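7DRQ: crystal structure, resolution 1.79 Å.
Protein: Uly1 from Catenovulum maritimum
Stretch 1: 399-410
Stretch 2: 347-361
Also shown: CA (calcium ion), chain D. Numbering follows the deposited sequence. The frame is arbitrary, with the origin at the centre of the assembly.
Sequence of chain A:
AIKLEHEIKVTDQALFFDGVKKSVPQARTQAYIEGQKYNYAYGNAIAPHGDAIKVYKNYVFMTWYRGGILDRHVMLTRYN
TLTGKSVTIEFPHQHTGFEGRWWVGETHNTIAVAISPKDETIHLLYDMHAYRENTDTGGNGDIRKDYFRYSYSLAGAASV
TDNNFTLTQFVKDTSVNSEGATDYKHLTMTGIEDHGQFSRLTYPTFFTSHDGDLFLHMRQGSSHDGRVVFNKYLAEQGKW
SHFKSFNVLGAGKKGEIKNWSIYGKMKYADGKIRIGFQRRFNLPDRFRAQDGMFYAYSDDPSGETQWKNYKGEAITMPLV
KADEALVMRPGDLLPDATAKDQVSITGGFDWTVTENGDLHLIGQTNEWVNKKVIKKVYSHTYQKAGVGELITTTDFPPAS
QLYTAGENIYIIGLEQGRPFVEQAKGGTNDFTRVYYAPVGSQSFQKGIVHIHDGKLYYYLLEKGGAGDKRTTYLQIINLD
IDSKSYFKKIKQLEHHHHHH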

# COMPACT_ATOMS: atom_id res chain seq x y z
N ALA A 399 -2.95 -3.13 -17.33
CA ALA A 399 -2.60 -2.17 -16.29
C ALA A 399 -3.04 -2.70 -14.94
O ALA A 399 -4.06 -3.37 -14.84
CB ALA A 399 -3.24 -0.81 -16.56
N SER A 400 -2.27 -2.41 -13.90
CA SER A 400 -2.53 -2.95 -12.57
C SER A 400 -3.03 -1.92 -11.57
O SER A 400 -3.46 -2.30 -10.48
CB SER A 400 -1.26 -3.61 -12.01
OG SER A 400 -0.24 -2.65 -11.80
N GLN A 401 -2.98 -0.63 -11.90
CA GLN A 401 -3.43 0.41 -10.99
C GLN A 401 -4.15 1.51 -11.77
O GLN A 401 -3.91 1.70 -12.97
CB GLN A 401 -2.25 0.97 -10.17
CG GLN A 401 -1.91 0.04 -9.00
CD GLN A 401 -0.82 0.56 -8.09
OE1 GLN A 401 -1.05 1.43 -7.25
NE2 GLN A 401 0.37 -0.01 -8.23
N LEU A 402 -5.05 2.21 -11.09
CA LEU A 402 -5.75 3.36 -11.65
C LEU A 402 -5.57 4.57 -10.75
O LEU A 402 -5.55 4.44 -9.52
CB LEU A 402 -7.26 3.09 -11.82
CG LEU A 402 -7.87 2.53 -13.10
CD1 LEU A 402 -9.40 2.71 -13.02
CD2 LEU A 402 -7.30 3.18 -14.36
N TYR A 403 -5.46 5.74 -11.36
CA TYR A 403 -5.30 7.00 -10.65
C TYR A 403 -6.33 8.00 -11.17
O TYR A 403 -6.98 7.78 -12.19
CB TYR A 403 -3.87 7.53 -10.83
CG TYR A 403 -2.85 6.49 -10.49
CD1 TYR A 403 -2.49 6.25 -9.17
CD2 TYR A 403 -2.26 5.70 -11.48
CE1 TYR A 403 -1.57 5.29 -8.84
CE2 TYR A 403 -1.33 4.73 -11.16
CZ TYR A 403 -1.00 4.53 -9.84
OH TYR A 403 -0.06 3.57 -9.50
N THR A 404 -6.47 9.12 -10.45
CA THR A 404 -7.44 10.12 -10.90
C THR A 404 -6.97 11.51 -10.53
O THR A 404 -6.30 11.72 -9.52
CB THR A 404 -8.85 9.85 -10.34
OG1 THR A 404 -9.80 10.66 -11.05
CG2 THR A 404 -8.94 10.16 -8.83
N ALA A 405 -7.33 12.47 -11.39
CA ALA A 405 -7.12 13.88 -11.13
C ALA A 405 -8.03 14.64 -12.06
O ALA A 405 -8.21 14.25 -13.22
CB ALA A 405 -5.65 14.31 -11.33
N GLY A 406 -8.63 15.71 -11.55
CA GLY A 406 -9.58 16.45 -12.36
C GLY A 406 -10.69 15.55 -12.85
O GLY A 406 -11.14 14.65 -12.13
N GLU A 407 -11.11 15.74 -14.09
CA GLU A 407 -12.18 14.91 -14.62
C GLU A 407 -11.69 13.57 -15.15
O GLU A 407 -12.51 12.82 -15.71
CB GLU A 407 -12.91 15.66 -15.74
CG GLU A 407 -12.08 15.90 -16.98
CD GLU A 407 -12.92 16.39 -18.15
OE1 GLU A 407 -14.14 16.56 -18.00
OE2 GLU A 407 -12.35 16.61 -19.24
N ASN A 408 -10.41 13.23 -15.00
CA ASN A 408 -9.82 12.10 -15.71
C ASN A 408 -9.44 10.96 -14.78
O ASN A 408 -9.28 11.13 -13.57
CB ASN A 408 -8.57 12.54 -16.48
CG ASN A 408 -8.87 13.58 -17.52
OD1 ASN A 408 -9.81 13.42 -18.31
ND2 ASN A 408 -8.11 14.66 -17.53
N ILE A 409 -9.28 9.78 -15.38
CA ILE A 409 -8.55 8.68 -14.76
C ILE A 409 -7.29 8.43 -15.58
O ILE A 409 -7.20 8.80 -16.75
CB ILE A 409 -9.40 7.39 -14.65
CG1 ILE A 409 -9.89 6.95 -16.03
CG2 ILE A 409 -10.55 7.60 -13.66
CD1 ILE A 409 -10.65 5.59 -16.01
N TYR A 410 -6.32 7.78 -14.95
CA TYR A 410 -5.01 7.61 -15.56
C TYR A 410 -4.48 6.20 -15.32
O TYR A 410 -4.66 5.63 -14.24
CB TYR A 410 -3.98 8.59 -15.00
CG TYR A 410 -4.34 10.03 -15.20
CD1 TYR A 410 -3.94 10.71 -16.35
CD2 TYR A 410 -5.06 10.73 -14.24
CE1 TYR A 410 -4.25 12.04 -16.54
CE2 TYR A 410 -5.39 12.06 -14.43
CZ TYR A 410 -4.98 12.70 -15.57
OH TYR A 410 -5.30 14.03 -15.76
CA CA D . -18.36 18.09 -11.54
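Stretch 2 (347-361) GGFDWTVTENGDLHL

How does stretch 2 lie on stretch 1? Each stretch contains a beta hairpin. In stretch 1, strands 403-405 and 408-410 are joined by a type II' turn from Ala405 to Asn408; in stretch 2, strands 350-353 and 359-361 are joined through a type I turn from Thr354 to Gly357. Strand 350-353 runs nearly parallel to strand 403-405, at 14°, but the axes come no closer than 7.0 Å and no backbone-to-backbone hydrogen bond links the stretches. The link is made instead by one side-chain-to-backbone hydrogen bond, side-chain packing and bridging waters. The register runs from Ser400 beside Gly348 (CA to CA 4.6 Å) to Gly406 beside Glu355 (CA to CA 6.3 Å).

What does Asp350 do for the contact? Its CB points toward stretch 1, and with chi1 t (-159°) OD2 accepts a hydrogen bond from the backbone N of Leu402 at 2.8 Å and 166°, the one direct hydrogen bond between the stretches. Asp350 OD1 takes a weak bond from Trp351 N (2.9 Å), so the carboxylate holds the backbone of both stretches, weakly on its own side. A water extends the link, donating to Asp350 OD2 and Gln401 OE1.

Which side chains fill the space between the hairpins? The extended backbone alternates sides: Asp350, Thr352 and Thr354 point toward stretch 1, whereas Trp351 and Val353 point away. Leu402, Thr404 and Ile409 meet them. Thr352, chi1 t, places OG1 3.3 Å from Thr404 CG2 and CG2 3.9 Å from Ile409 CG2. Ile409, with chi1 p and chi2 t, sends CD1 over one face of the His360 ring, 3.6 Å from its centroid, a CH-pi contact; Leu402 CD1 packs 3.5 Å from His360 CB.

Why do the two threonines near the turns adopt different rotamers? Thr354, chi1 p, turns OG1 back into its own loop, where it donates to Asp358 OD2 (2.6 Å) and accepts from Asn356 N (3.1 Å) and Asp358 N (3.2 Å). This leaves Thr354 CG2 to pack against Ile409 CG2 at 3.5 Å. Thr404, chi1 t, instead donates from OG1 to Asn408 O (2.6 Å), across its own hairpin.

How do the turns meet? Glu355 CG comes within 3.1 Å of Gly406 O, and a water joins Glu355 N, Thr404 OG1 and Gly406 O. Gly406 has phi 56°, a positive value that favours glycine. Asn356, chi1 m, sets ND2 3.6 Å from Glu407 CB, while its OD1 binds the calcium ion at 2.5 Å. Another water bridges Asn356 ND2, Asp358 OD2 and Glu407 O.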

# COMPACT_ATOMS: atom_id res chain seq x y z
N GLY A 347 -3.97 -10.76 -7.91
CA GLY A 347 -3.48 -9.40 -7.88
C GLY A 347 -4.07 -8.64 -9.05
O GLY A 347 -4.98 -9.12 -9.72
N GLY A 348 -3.54 -7.44 -9.27
CA GLY A 348 -4.03 -6.64 -10.37
C GLY A 348 -5.32 -5.91 -10.10
O GLY A 348 -5.94 -5.41 -11.05
N PHE A 349 -5.76 -5.81 -8.85
CA PHE A 349 -7.03 -5.17 -8.55
C PHE A 349 -6.79 -3.73 -8.09
O PHE A 349 -5.89 -3.47 -7.28
CB PHE A 349 -7.80 -5.92 -7.46
CG PHE A 349 -9.01 -5.18 -6.99
CD1 PHE A 349 -10.14 -5.12 -7.79
CD2 PHE A 349 -9.00 -4.48 -5.79
CE1 PHE A 349 -11.27 -4.42 -7.36
CE2 PHE A 349 -10.12 -3.77 -5.37
CZ PHE A 349 -11.26 -3.74 -6.15
N ASP A 350 -7.60 -2.81 -8.60
CA ASP A 350 -7.54 -1.44 -8.12
C ASP A 350 -8.86 -0.76 -8.47
O ASP A 350 -9.66 -1.29 -9.23
CB ASP A 350 -6.35 -0.68 -8.72
CG ASP A 350 -5.95 0.53 -7.89
OD1 ASP A 350 -6.42 0.66 -6.73
OD2 ASP A 350 -5.17 1.37 -8.40
N TRP A 351 -9.06 0.43 -7.90
CA TRP A 351 -10.30 1.18 -8.09
C TRP A 351 -10.03 2.65 -7.82
O TRP A 351 -9.04 3.02 -7.18
CB TRP A 351 -11.40 0.66 -7.16
CG TRP A 351 -11.05 0.88 -5.74
CD1 TRP A 351 -10.26 0.08 -4.96
CD2 TRP A 351 -11.42 2.00 -4.95
NE1 TRP A 351 -10.14 0.64 -3.71
CE2 TRP A 351 -10.83 1.82 -3.67
CE3 TRP A 351 -12.18 3.15 -5.18
CZ2 TRP A 351 -11.00 2.74 -2.64
CZ3 TRP A 351 -12.34 4.07 -4.15
CH2 TRP A 351 -11.75 3.86 -2.89
N THR A 352 -10.94 3.50 -8.29
CA THR A 352 -10.90 4.91 -7.94
C THR A 352 -12.30 5.48 -8.18
O THR A 352 -13.15 4.84 -8.81
CB THR A 352 -9.84 5.67 -8.75
OG1 THR A 352 -9.72 7.01 -8.26
CG2 THR A 352 -10.23 5.71 -10.22
N VAL A 353 -12.54 6.66 -7.63
CA VAL A 353 -13.72 7.45 -7.94
C VAL A 353 -13.24 8.85 -8.28
O VAL A 353 -12.48 9.45 -7.51
CB VAL A 353 -14.73 7.50 -6.77
CG1 VAL A 353 -15.97 8.32 -7.16
CG2 VAL A 353 -15.13 6.09 -6.34
N THR A 354 -13.66 9.36 -9.44
CA THR A 354 -13.22 10.69 -9.86
C THR A 354 -13.96 11.78 -9.10
O THR A 354 -14.96 11.54 -8.41
CB THR A 354 -13.47 10.91 -11.35
OG1 THR A 354 -14.88 11.05 -11.55
CG2 THR A 354 -12.93 9.75 -12.19
N GLU A 355 -13.48 13.02 -9.25
CA GLU A 355 -14.14 14.18 -8.65
C GLU A 355 -15.54 14.42 -9.20
O GLU A 355 -16.26 15.27 -8.65
CB GLU A 355 -13.28 15.44 -8.87
CG GLU A 355 -13.33 15.95 -10.30
CD GLU A 355 -12.56 17.25 -10.49
OE1 GLU A 355 -11.75 17.61 -9.60
OE2 GLU A 355 -12.77 17.91 -11.53
N ASN A 356 -15.95 13.71 -10.25
CA ASN A 356 -17.31 13.78 -10.76
C ASN A 356 -18.13 12.54 -10.42
O ASN A 356 -19.22 12.35 -10.96
CB ASN A 356 -17.29 14.00 -12.27
CG ASN A 356 -16.63 15.30 -12.63
OD1 ASN A 356 -16.76 16.26 -11.89
ND2 ASN A 356 -15.88 15.33 -13.74
N GLY A 357 -17.63 11.72 -9.51
CA GLY A 357 -18.40 10.59 -9.03
C GLY A 357 -18.34 9.37 -9.92
O GLY A 357 -19.07 8.41 -9.66
N ASP A 358 -17.51 9.39 -10.97
CA ASP A 358 -17.33 8.21 -11.82
C ASP A 358 -16.61 7.13 -11.03
O ASP A 358 -15.53 7.35 -10.50
CB ASP A 358 -16.52 8.54 -13.07
CG ASP A 358 -16.97 9.81 -13.76
OD1 ASP A 358 -18.13 9.86 -14.23
OD2 ASP A 358 -16.16 10.77 -13.83
N LEU A 359 -17.20 5.94 -11.00
CA LEU A 359 -16.64 4.81 -10.28
C LEU A 359 -15.94 3.89 -11.28
O LEU A 359 -16.51 3.53 -12.30
CB LEU A 359 -17.74 4.04 -9.55
CG LEU A 359 -17.39 2.63 -9.07
CD1 LEU A 359 -16.38 2.72 -7.95
CD2 LEU A 359 -18.65 1.88 -8.61
N HIS A 360 -14.70 3.50 -10.95
CA HIS A 360 -13.87 2.69 -11.83
C HIS A 360 -13.18 1.61 -11.01
O HIS A 360 -12.60 1.91 -9.96
CB HIS A 360 -12.81 3.55 -12.53
CG HIS A 360 -13.39 4.52 -13.50
ND1 HIS A 360 -13.56 4.22 -14.84
CD2 HIS A 360 -13.87 5.77 -13.34
CE1 HIS A 360 -14.12 5.25 -15.45
NE2 HIS A 360 -14.31 6.21 -14.56
N LEU A 361 -13.23 0.36 -11.49
CA LEU A 361 -12.51 -0.76 -10.89
C LEU A 361 -11.87 -1.61 -11.97
O LEU A 361 -12.48 -1.87 -13.01
CB LEU A 361 -13.42 -1.66 -10.04
CG LEU A 361 -14.36 -0.94 -9.07
CD1 LEU A 361 -15.76 -0.75 -9.67
CD2 LEU A 361 -14.42 -1.71 -7.76
O HOH W 1 -4.87 -5.64 -13.55
O HOH W 2 -3.10 -3.65 -8.12
O HOH W 3 -3.44 2.75 -6.89
O HOH W 4 -10.65 13.11 -10.06
O HOH W 5 -8.50 16.66 -8.88
O HOH W 6 -17.33 17.85 -9.28
O HOH W 7 -15.28 12.92 -15.14
O HOH W 8 -19.57 16.60 -13.26
O HOH W 9 -17.54 18.82 -13.73